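Local structure of Old Yellow Enzyme (6AGZ) at residues 25-36 with 336-347; 128-137 with 151-160. The protein probably catalyses the flavin-dependent asymmetric reduction of enone compounds, as a TIM-barrel flavoprotein oxidoreductase carrying flavin mononucleotide. All coordinates share one frame; numbering follows the deposited sequence.

Interaction 1: residues 25-36 with 336-347; sequences LKNRLVFPPTTR and DRTLIGCSRYFT. With FMN (flavin mononucleotide), chain C.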
# COMPACT_ATOMS: atom_id res chain seq x y z
N LEU A 25 -21.17 21.12 -4.87
CA LEU A 25 -20.34 22.14 -4.24
C LEU A 25 -19.87 23.15 -5.28
O LEU A 25 -19.44 22.78 -6.38
CB LEU A 25 -19.13 21.50 -3.56
CG LEU A 25 -19.39 20.43 -2.50
CD1 LEU A 25 -18.07 19.92 -1.93
CD2 LEU A 25 -20.28 20.97 -1.39
N LYS A 26 -19.94 24.43 -4.91
CA LYS A 26 -19.50 25.50 -5.80
C LYS A 26 -17.99 25.58 -5.92
O LYS A 26 -17.48 26.06 -6.93
CB LYS A 26 -20.06 26.84 -5.30
CG LYS A 26 -19.87 28.01 -6.26
CD LYS A 26 -20.52 29.27 -5.71
CE LYS A 26 -20.26 30.47 -6.62
NZ LYS A 26 -20.89 31.71 -6.09
N ASN A 27 -17.26 25.09 -4.91
CA ASN A 27 -15.80 25.05 -4.96
C ASN A 27 -15.33 23.75 -4.31
O ASN A 27 -16.13 22.93 -3.86
CB ASN A 27 -15.18 26.28 -4.29
CG ASN A 27 -15.55 26.42 -2.82
OD1 ASN A 27 -15.43 25.48 -2.04
ND2 ASN A 27 -16.01 27.61 -2.44
N ARG A 28 -14.01 23.58 -4.26
CA ARG A 28 -13.40 22.39 -3.68
C ARG A 28 -12.53 22.73 -2.47
O ARG A 28 -11.67 21.93 -2.08
CB ARG A 28 -12.60 21.64 -4.75
CG ARG A 28 -13.40 21.48 -6.03
CD ARG A 28 -12.71 20.62 -7.08
NE ARG A 28 -13.50 20.59 -8.31
CZ ARG A 28 -13.19 19.87 -9.38
NH1 ARG A 28 -12.11 19.10 -9.38
NH2 ARG A 28 -13.97 19.91 -10.45
N LEU A 29 -12.75 23.90 -1.87
CA LEU A 29 -12.12 24.27 -0.62
C LEU A 29 -13.00 23.82 0.53
O LEU A 29 -14.20 24.11 0.55
CB LEU A 29 -11.89 25.79 -0.57
CG LEU A 29 -11.43 26.38 0.76
CD1 LEU A 29 -10.01 25.96 1.08
CD2 LEU A 29 -11.56 27.90 0.74
N VAL A 30 -12.41 23.11 1.49
CA VAL A 30 -13.15 22.49 2.58
C VAL A 30 -12.62 23.01 3.91
O VAL A 30 -11.40 23.18 4.08
CB VAL A 30 -13.05 20.95 2.52
CG1 VAL A 30 -13.82 20.32 3.67
CG2 VAL A 30 -13.55 20.44 1.19
N PHE A 31 -13.53 23.29 4.83
CA PHE A 31 -13.20 23.54 6.23
C PHE A 31 -13.21 22.19 6.95
O PHE A 31 -14.28 21.67 7.27
CB PHE A 31 -14.20 24.51 6.87
CG PHE A 31 -13.84 24.92 8.27
CD1 PHE A 31 -12.55 24.78 8.75
CD2 PHE A 31 -14.80 25.45 9.11
CE1 PHE A 31 -12.22 25.16 10.04
CE2 PHE A 31 -14.49 25.84 10.40
CZ PHE A 31 -13.20 25.69 10.86
N PRO A 32 -12.04 21.61 7.21
CA PRO A 32 -11.99 20.29 7.84
C PRO A 32 -12.51 20.36 9.27
O PRO A 32 -12.65 21.46 9.83
CB PRO A 32 -10.49 19.93 7.81
CG PRO A 32 -9.87 20.92 6.86
CD PRO A 32 -10.70 22.15 6.97
N PRO A 33 -12.83 19.22 9.88
CA PRO A 33 -13.27 19.24 11.28
C PRO A 33 -12.20 19.86 12.17
O PRO A 33 -11.04 19.46 12.14
CB PRO A 33 -13.49 17.76 11.60
CG PRO A 33 -12.70 17.01 10.57
CD PRO A 33 -12.78 17.85 9.34
N THR A 34 -12.61 20.84 12.97
CA THR A 34 -11.69 21.58 13.82
C THR A 34 -12.32 21.75 15.20
O THR A 34 -13.26 22.53 15.36
CB THR A 34 -11.33 22.94 13.21
OG1 THR A 34 -10.89 22.75 11.86
CG2 THR A 34 -10.23 23.61 14.01
N THR A 35 -11.79 21.03 16.18
CA THR A 35 -12.31 21.09 17.54
C THR A 35 -11.96 22.43 18.19
O THR A 35 -10.80 22.86 18.15
CB THR A 35 -11.74 19.94 18.37
OG1 THR A 35 -12.27 18.69 17.88
CG2 THR A 35 -12.09 20.10 19.84
N ARG A 36 -12.95 23.08 18.79
CA ARG A 36 -12.76 24.38 19.42
C ARG A 36 -13.28 24.48 20.84
O ARG A 36 -12.88 25.42 21.55
CB ARG A 36 -13.42 25.49 18.57
CG ARG A 36 -12.95 25.54 17.13
CD ARG A 36 -11.45 25.77 17.03
NE ARG A 36 -11.03 26.97 17.75
CZ ARG A 36 -11.11 28.20 17.26
NH1 ARG A 36 -11.60 28.40 16.05
NH2 ARG A 36 -10.70 29.23 17.99
N ASP A 336 -9.86 15.32 -11.18
CA ASP A 336 -11.14 16.01 -11.08
C ASP A 336 -11.95 15.54 -9.87
O ASP A 336 -13.17 15.71 -9.85
CB ASP A 336 -11.94 15.82 -12.37
CG ASP A 336 -12.92 16.94 -12.62
OD1 ASP A 336 -12.59 18.10 -12.31
OD2 ASP A 336 -14.03 16.66 -13.13
N ARG A 337 -11.30 14.94 -8.87
CA ARG A 337 -12.01 14.39 -7.72
C ARG A 337 -11.36 14.77 -6.39
O ARG A 337 -11.60 14.10 -5.38
CB ARG A 337 -12.12 12.86 -7.84
CG ARG A 337 -10.82 12.12 -8.16
CD ARG A 337 -9.97 11.86 -6.91
NE ARG A 337 -8.83 10.99 -7.17
CZ ARG A 337 -8.72 9.75 -6.71
NH1 ARG A 337 -9.68 9.23 -5.95
NH2 ARG A 337 -7.65 9.02 -6.99
N THR A 338 -10.55 15.82 -6.36
CA THR A 338 -9.75 16.16 -5.19
C THR A 338 -10.27 17.44 -4.54
O THR A 338 -10.37 18.48 -5.20
CB THR A 338 -8.27 16.32 -5.55
OG1 THR A 338 -7.77 15.08 -6.07
CG2 THR A 338 -7.47 16.71 -4.32
N LEU A 339 -10.59 17.35 -3.25
CA LEU A 339 -10.90 18.50 -2.42
C LEU A 339 -9.68 18.87 -1.58
O LEU A 339 -8.88 18.01 -1.22
CB LEU A 339 -12.09 18.20 -1.50
CG LEU A 339 -13.37 17.66 -2.14
CD1 LEU A 339 -14.40 17.33 -1.07
CD2 LEU A 339 -13.94 18.66 -3.14
N ILE A 340 -9.56 20.15 -1.27
CA ILE A 340 -8.43 20.67 -0.49
C ILE A 340 -8.99 21.25 0.80
O ILE A 340 -9.81 22.18 0.77
CB ILE A 340 -7.62 21.71 -1.27
CG1 ILE A 340 -7.01 21.08 -2.52
CG2 ILE A 340 -6.54 22.31 -0.38
CD1 ILE A 340 -5.93 20.06 -2.22
N GLY A 341 -8.53 20.72 1.93
CA GLY A 341 -8.97 21.19 3.24
C GLY A 341 -7.92 22.10 3.88
O GLY A 341 -6.73 21.81 3.85
N CYS A 342 -8.40 23.21 4.44
CA CYS A 342 -7.56 24.16 5.16
C CYS A 342 -8.23 24.47 6.49
O CYS A 342 -9.29 25.10 6.52
CB CYS A 342 -7.33 25.43 4.34
SG CYS A 342 -6.69 25.14 2.68
N SER A 343 -7.61 24.04 7.59
CA SER A 343 -8.22 24.15 8.92
C SER A 343 -7.70 25.35 9.70
O SER A 343 -8.49 26.21 10.10
CB SER A 343 -7.98 22.86 9.71
OG SER A 343 -8.27 23.04 11.09
N ARG A 344 -6.39 25.41 9.93
CA ARG A 344 -5.84 26.40 10.85
C ARG A 344 -6.06 27.83 10.34
O ARG A 344 -6.39 28.72 11.13
CB ARG A 344 -4.36 26.13 11.09
CG ARG A 344 -4.11 24.98 12.05
CD ARG A 344 -2.63 24.63 12.18
NE ARG A 344 -2.15 23.86 11.03
CZ ARG A 344 -0.96 23.27 10.98
NH1 ARG A 344 -0.13 23.36 12.01
NH2 ARG A 344 -0.59 22.60 9.90
N TYR A 345 -5.90 28.05 9.04
CA TYR A 345 -6.16 29.38 8.49
C TYR A 345 -7.64 29.69 8.37
O TYR A 345 -8.01 30.87 8.33
CB TYR A 345 -5.47 29.53 7.14
CG TYR A 345 -4.01 29.87 7.25
CD1 TYR A 345 -3.60 31.14 7.64
CD2 TYR A 345 -3.03 28.92 6.99
CE1 TYR A 345 -2.26 31.45 7.76
CE2 TYR A 345 -1.69 29.22 7.10
CZ TYR A 345 -1.31 30.49 7.49
OH TYR A 345 0.03 30.79 7.60
N PHE A 346 -8.50 28.67 8.33
CA PHE A 346 -9.93 28.93 8.32
C PHE A 346 -10.41 29.44 9.67
O PHE A 346 -11.42 30.15 9.75
CB PHE A 346 -10.70 27.67 7.92
CG PHE A 346 -11.79 27.91 6.92
CD1 PHE A 346 -12.62 29.02 7.02
CD2 PHE A 346 -11.99 27.03 5.87
CE1 PHE A 346 -13.62 29.24 6.10
CE2 PHE A 346 -13.00 27.24 4.94
CZ PHE A 346 -13.81 28.35 5.06
N THR A 347 -9.70 29.10 10.75
CA THR A 347 -10.08 29.58 12.07
C THR A 347 -9.89 31.09 12.19
O THR A 347 -10.70 31.77 12.82
CB THR A 347 -9.27 28.86 13.15
OG1 THR A 347 -7.88 29.20 13.02
CG2 THR A 347 -9.43 27.35 13.03
N1 FMN C . -9.17 16.79 12.72
C2 FMN C . -10.24 15.92 12.90
O2 FMN C . -10.38 14.96 12.15
N3 FMN C . -11.15 16.14 13.91
C4 FMN C . -10.99 17.22 14.75
O4 FMN C . -11.80 17.42 15.66
C4A FMN C . -9.93 18.09 14.58
N5 FMN C . -9.78 19.16 15.42
C5A FMN C . -8.72 20.03 15.25
C6 FMN C . -8.58 21.12 16.10
C7 FMN C . -7.52 22.00 15.94
C7M FMN C . -7.36 23.17 16.86
C8 FMN C . -6.59 21.79 14.92
C8M FMN C . -5.45 22.74 14.74
C9 FMN C . -6.74 20.71 14.07
C9A FMN C . -7.80 19.82 14.23
N10 FMN C . -7.95 18.74 13.38
C10 FMN C . -9.01 17.87 13.56
C1' FMN C . -6.97 18.51 12.27
C2' FMN C . -7.42 19.36 11.07
O2' FMN C . -8.69 18.93 10.65
C3' FMN C . -6.44 19.33 9.90
O3' FMN C . -6.35 18.02 9.38
C4' FMN C . -5.05 19.82 10.33
O4' FMN C . -5.18 21.01 11.06
C5' FMN C . -4.15 20.07 9.13
O5' FMN C . -4.79 20.97 8.24
P FMN C . -4.24 22.48 8.09
O1P FMN C . -2.76 22.44 7.79
O2P FMN C . -4.96 23.18 6.96
O3P FMN C . -4.49 23.22 9.38
O HOH W 1 -10.17 18.35 -7.84
O HOH W 2 -11.91 31.19 15.26
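Leu29 and Val30 pair with Ile340 and Gly341 where the first and last strands of the TIM barrel meet and close it. The pairing is parallel. Ile340 N donates to Arg28 O, Val30 N to Ile340 O, and Cys342 N to Val30 O at 3.0 Å. Gly341 lies against the ring of Pro32, whose CG is 3.7 Å from Gly341 CA.

The tight part is at the Phe31 and Phe346 end. The first torsion of Phe31 (chi1 -174°) sets CG beside its own carbonyl carbon, and from there the ring meets that of Phe346 with centroids 4.6 Å apart and planes at 36°. CG of each residue lies over one face of the other ring, and the pair is oblique. Phe31 CB sits 3.5 Å from Phe346 CD2.

The other end, at Asp336, is looser and reaches solvent. Arg28 stretches out from CG to NE and grips one oxygen with two nitrogens. NH2 is 2.9 Å from Asp336 OD1, and NH1 also donates to that atom. OD1 lies in the guanidinium plane, but both nitrogens come from above one face of the carboxylate. A water links Arg28 NH1 to Thr338 O. Lys16 NZ forms a second salt bridge to Asp336 OD1, and Lys16 O accepts from Arg28 NE. An alanine in place of Arg28 would probably leave Asp336 with Lys16 as its remaining charged mate and Lys16 O without this donor.

Beyond the strands both segments bind flavin mononucleotide. Thr35 OG1 donates to flavin O4, and Arg344 holds the phosphate through its backbone N, NE and NH2. Between these sites Ser343 OG donates to Thr34 OG1 at 2.7 Å, while Thr34 OG1 itself donates to Pro32 O.

Interaction 2: residues 128-137 with 151-160; sequences LPFLAPSALY and NEVQAMTLEQ
A small two-stranded parallel sheet brings residues 130-132 beside 153-155, and Val153 packs its side chain into the turn that follows the first strand. Val153 CG1 sits over one face of the Tyr137 ring in a CH-pi contact, 3.7 Å from the centroid and offset toward the rim. Its chi1 of 71° sets CG1 between the backbone N and carbonyl carbon, and CG2 is turned to Ala132 CB at 3.7 Å. Tyr137 OH accepts from Val153 N at 3.1 Å, a nearly straight bond (168°).

Helix 140-148 joins the strands as a beta-alpha-beta crossover, and Tyr137 also touches that helix. Gln154 N donates to Phe130 O, and Met156 N to Ala132 O. The return bond from Ala132 N to Gln154 O is weak.

At the start of the sheet Asn151 ND2 donates to Leu128 O at 3.0 Å, in the carbonyl plane. One water joins Phe130 N, Asn151 OD1, Glu152 O and Gln154 NE2. At the far end Thr157 and Gln160 form a capping box on helix 158-179. Gln160 OE1 accepts from Thr157 N, and NE2 of the same amide lies 3.6 Å from Leu131 CD2.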
# COMPACT_ATOMS: atom_id res chain seq x y z
N LEU A 128 -19.57 6.96 33.52
CA LEU A 128 -19.23 6.17 32.35
C LEU A 128 -17.84 5.56 32.49
O LEU A 128 -16.94 6.17 33.07
CB LEU A 128 -19.28 7.03 31.08
CG LEU A 128 -20.66 7.59 30.73
CD1 LEU A 128 -20.53 8.77 29.77
CD2 LEU A 128 -21.53 6.50 30.12
N PRO A 129 -17.64 4.35 31.97
CA PRO A 129 -16.32 3.72 32.01
C PRO A 129 -15.38 4.31 30.96
O PRO A 129 -15.76 5.12 30.12
CB PRO A 129 -16.62 2.25 31.72
CG PRO A 129 -17.88 2.28 30.92
CD PRO A 129 -18.68 3.43 31.45
N PHE A 130 -14.13 3.87 31.03
CA PHE A 130 -13.04 4.34 30.18
C PHE A 130 -12.64 3.17 29.28
O PHE A 130 -11.99 2.22 29.74
CB PHE A 130 -11.89 4.83 31.05
CG PHE A 130 -10.79 5.52 30.29
CD1 PHE A 130 -11.08 6.43 29.29
CD2 PHE A 130 -9.46 5.27 30.60
CE1 PHE A 130 -10.06 7.07 28.60
CE2 PHE A 130 -8.44 5.90 29.92
CZ PHE A 130 -8.74 6.80 28.92
N LEU A 131 -13.03 3.24 28.01
CA LEU A 131 -13.02 2.07 27.14
C LEU A 131 -11.97 2.20 26.03
O LEU A 131 -11.55 3.30 25.65
CB LEU A 131 -14.40 1.86 26.51
CG LEU A 131 -15.54 1.75 27.53
CD1 LEU A 131 -16.87 1.54 26.83
CD2 LEU A 131 -15.27 0.62 28.52
N ALA A 132 -11.56 1.05 25.52
CA ALA A 132 -10.54 0.93 24.48
C ALA A 132 -10.60 -0.49 23.93
O ALA A 132 -11.19 -1.37 24.55
CB ALA A 132 -9.14 1.24 25.04
N PRO A 133 -10.00 -0.74 22.76
CA PRO A 133 -9.93 -2.12 22.27
C PRO A 133 -9.19 -3.05 23.22
O PRO A 133 -9.65 -4.18 23.46
CB PRO A 133 -9.19 -1.99 20.92
CG PRO A 133 -8.51 -0.66 20.98
CD PRO A 133 -9.42 0.21 21.78
N SER A 134 -8.08 -2.60 23.78
CA SER A 134 -7.34 -3.35 24.79
C SER A 134 -7.04 -2.44 25.97
O SER A 134 -7.01 -1.21 25.85
CB SER A 134 -6.04 -3.93 24.22
OG SER A 134 -6.30 -4.82 23.15
N ALA A 135 -6.82 -3.06 27.13
CA ALA A 135 -6.59 -2.32 28.38
C ALA A 135 -5.16 -1.78 28.38
O ALA A 135 -4.27 -2.24 29.10
CB ALA A 135 -6.86 -3.21 29.58
N LEU A 136 -4.95 -0.76 27.55
CA LEU A 136 -3.65 -0.14 27.38
C LEU A 136 -3.82 1.37 27.29
O LEU A 136 -4.79 1.86 26.71
CB LEU A 136 -2.93 -0.65 26.13
CG LEU A 136 -2.68 -2.15 26.01
CD1 LEU A 136 -2.12 -2.48 24.64
CD2 LEU A 136 -1.73 -2.63 27.10
N TYR A 137 -2.88 2.10 27.88
CA TYR A 137 -2.85 3.55 27.80
C TYR A 137 -1.85 3.99 26.75
O TYR A 137 -0.89 3.28 26.45
CB TYR A 137 -2.48 4.17 29.16
CG TYR A 137 -3.39 3.75 30.29
CD1 TYR A 137 -4.55 4.46 30.58
CD2 TYR A 137 -3.08 2.65 31.09
CE1 TYR A 137 -5.38 4.08 31.61
CE2 TYR A 137 -3.91 2.26 32.13
CZ TYR A 137 -5.06 2.98 32.39
OH TYR A 137 -5.88 2.60 33.42
N ASN A 151 -11.04 5.59 37.40
CA ASN A 151 -11.70 5.13 36.18
C ASN A 151 -10.61 4.59 35.25
O ASN A 151 -10.13 5.29 34.36
CB ASN A 151 -12.50 6.27 35.54
CG ASN A 151 -13.60 5.78 34.63
OD1 ASN A 151 -14.00 4.61 34.69
ND2 ASN A 151 -14.11 6.67 33.79
N GLU A 152 -10.24 3.33 35.46
CA GLU A 152 -9.15 2.72 34.72
C GLU A 152 -9.65 2.12 33.41
O GLU A 152 -10.81 1.73 33.28
CB GLU A 152 -8.45 1.65 35.57
CG GLU A 152 -7.60 2.23 36.69
CD GLU A 152 -7.06 1.18 37.64
OE1 GLU A 152 -7.27 1.32 38.86
OE2 GLU A 152 -6.42 0.22 37.16
N VAL A 153 -8.75 2.07 32.42
CA VAL A 153 -9.13 1.67 31.08
C VAL A 153 -9.57 0.21 31.07
O VAL A 153 -9.05 -0.62 31.82
CB VAL A 153 -7.98 1.92 30.09
CG1 VAL A 153 -6.84 0.94 30.32
CG2 VAL A 153 -8.47 1.86 28.65
N GLN A 154 -10.56 -0.10 30.23
CA GLN A 154 -11.10 -1.44 30.14
C GLN A 154 -11.18 -1.85 28.67
O GLN A 154 -11.51 -1.04 27.81
CB GLN A 154 -12.50 -1.53 30.77
CG GLN A 154 -12.60 -0.90 32.15
CD GLN A 154 -13.86 -1.31 32.88
OE1 GLN A 154 -14.31 -2.46 32.78
NE2 GLN A 154 -14.45 -0.38 33.62
N ALA A 155 -10.86 -3.12 28.41
CA ALA A 155 -11.07 -3.67 27.08
C ALA A 155 -12.56 -3.86 26.83
O ALA A 155 -13.27 -4.44 27.66
CB ALA A 155 -10.33 -5.00 26.93
N MET A 156 -13.04 -3.34 25.70
CA MET A 156 -14.46 -3.38 25.41
C MET A 156 -14.97 -4.81 25.31
O MET A 156 -14.33 -5.67 24.70
CB MET A 156 -14.76 -2.63 24.12
CG MET A 156 -14.48 -1.14 24.17
SD MET A 156 -15.01 -0.29 22.68
CE MET A 156 -16.78 -0.57 22.75
N THR A 157 -16.12 -5.06 25.93
CA THR A 157 -16.81 -6.32 25.74
C THR A 157 -17.49 -6.35 24.38
O THR A 157 -17.58 -5.34 23.68
CB THR A 157 -17.84 -6.54 26.86
OG1 THR A 157 -18.88 -5.56 26.75
CG2 THR A 157 -17.18 -6.42 28.22
N LEU A 158 -17.97 -7.54 24.00
CA LEU A 158 -18.75 -7.65 22.77
C LEU A 158 -20.01 -6.78 22.84
O LEU A 158 -20.38 -6.13 21.86
CB LEU A 158 -19.12 -9.11 22.51
CG LEU A 158 -18.12 -9.94 21.72
CD1 LEU A 158 -18.37 -11.42 21.92
CD2 LEU A 158 -18.19 -9.58 20.24
N GLU A 159 -20.65 -6.75 24.01
CA GLU A 159 -21.85 -5.94 24.18
C GLU A 159 -21.55 -4.46 24.00
O GLU A 159 -22.33 -3.73 23.38
CB GLU A 159 -22.47 -6.21 25.55
CG GLU A 159 -23.61 -5.26 25.92
CD GLU A 159 -24.76 -5.31 24.93
OE1 GLU A 159 -24.98 -6.37 24.31
OE2 GLU A 159 -25.44 -4.27 24.77
N GLN A 160 -20.43 -3.99 24.55
CA GLN A 160 -20.07 -2.59 24.40
C GLN A 160 -19.75 -2.23 22.95
O GLN A 160 -20.00 -1.10 22.53
CB GLN A 160 -18.89 -2.24 25.31
CG GLN A 160 -19.24 -2.27 26.80
CD GLN A 160 -18.03 -2.12 27.69
OE1 GLN A 160 -16.96 -2.66 27.40
NE2 GLN A 160 -18.19 -1.39 28.79
O HOH W 3 -13.40 2.31 33.44
O HOH W 4 -4.74 1.02 35.21

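Interaction 1 and interaction 2 lie on opposite sides of the chain's centre. Their own centres are 33 Å apart, and their nearest atoms are about 16 Å apart, so they do not touch. They share no sheet. Interaction 1 joins the first and eighth strands of the barrel, and interaction 2 belongs to a separate two-stranded sheet. Along the chain, residues 128-160 fall between barrel strands 106-112 and 183-187, within the long span between 25-36 and 336-347. Interaction 2 is thus part of an excursion between the third and fourth barrel strands. Interaction 1 carries part of the flavin pocket. Interaction 2 lies farther out, its centre 23 Å from the chain's centre against 11 Å.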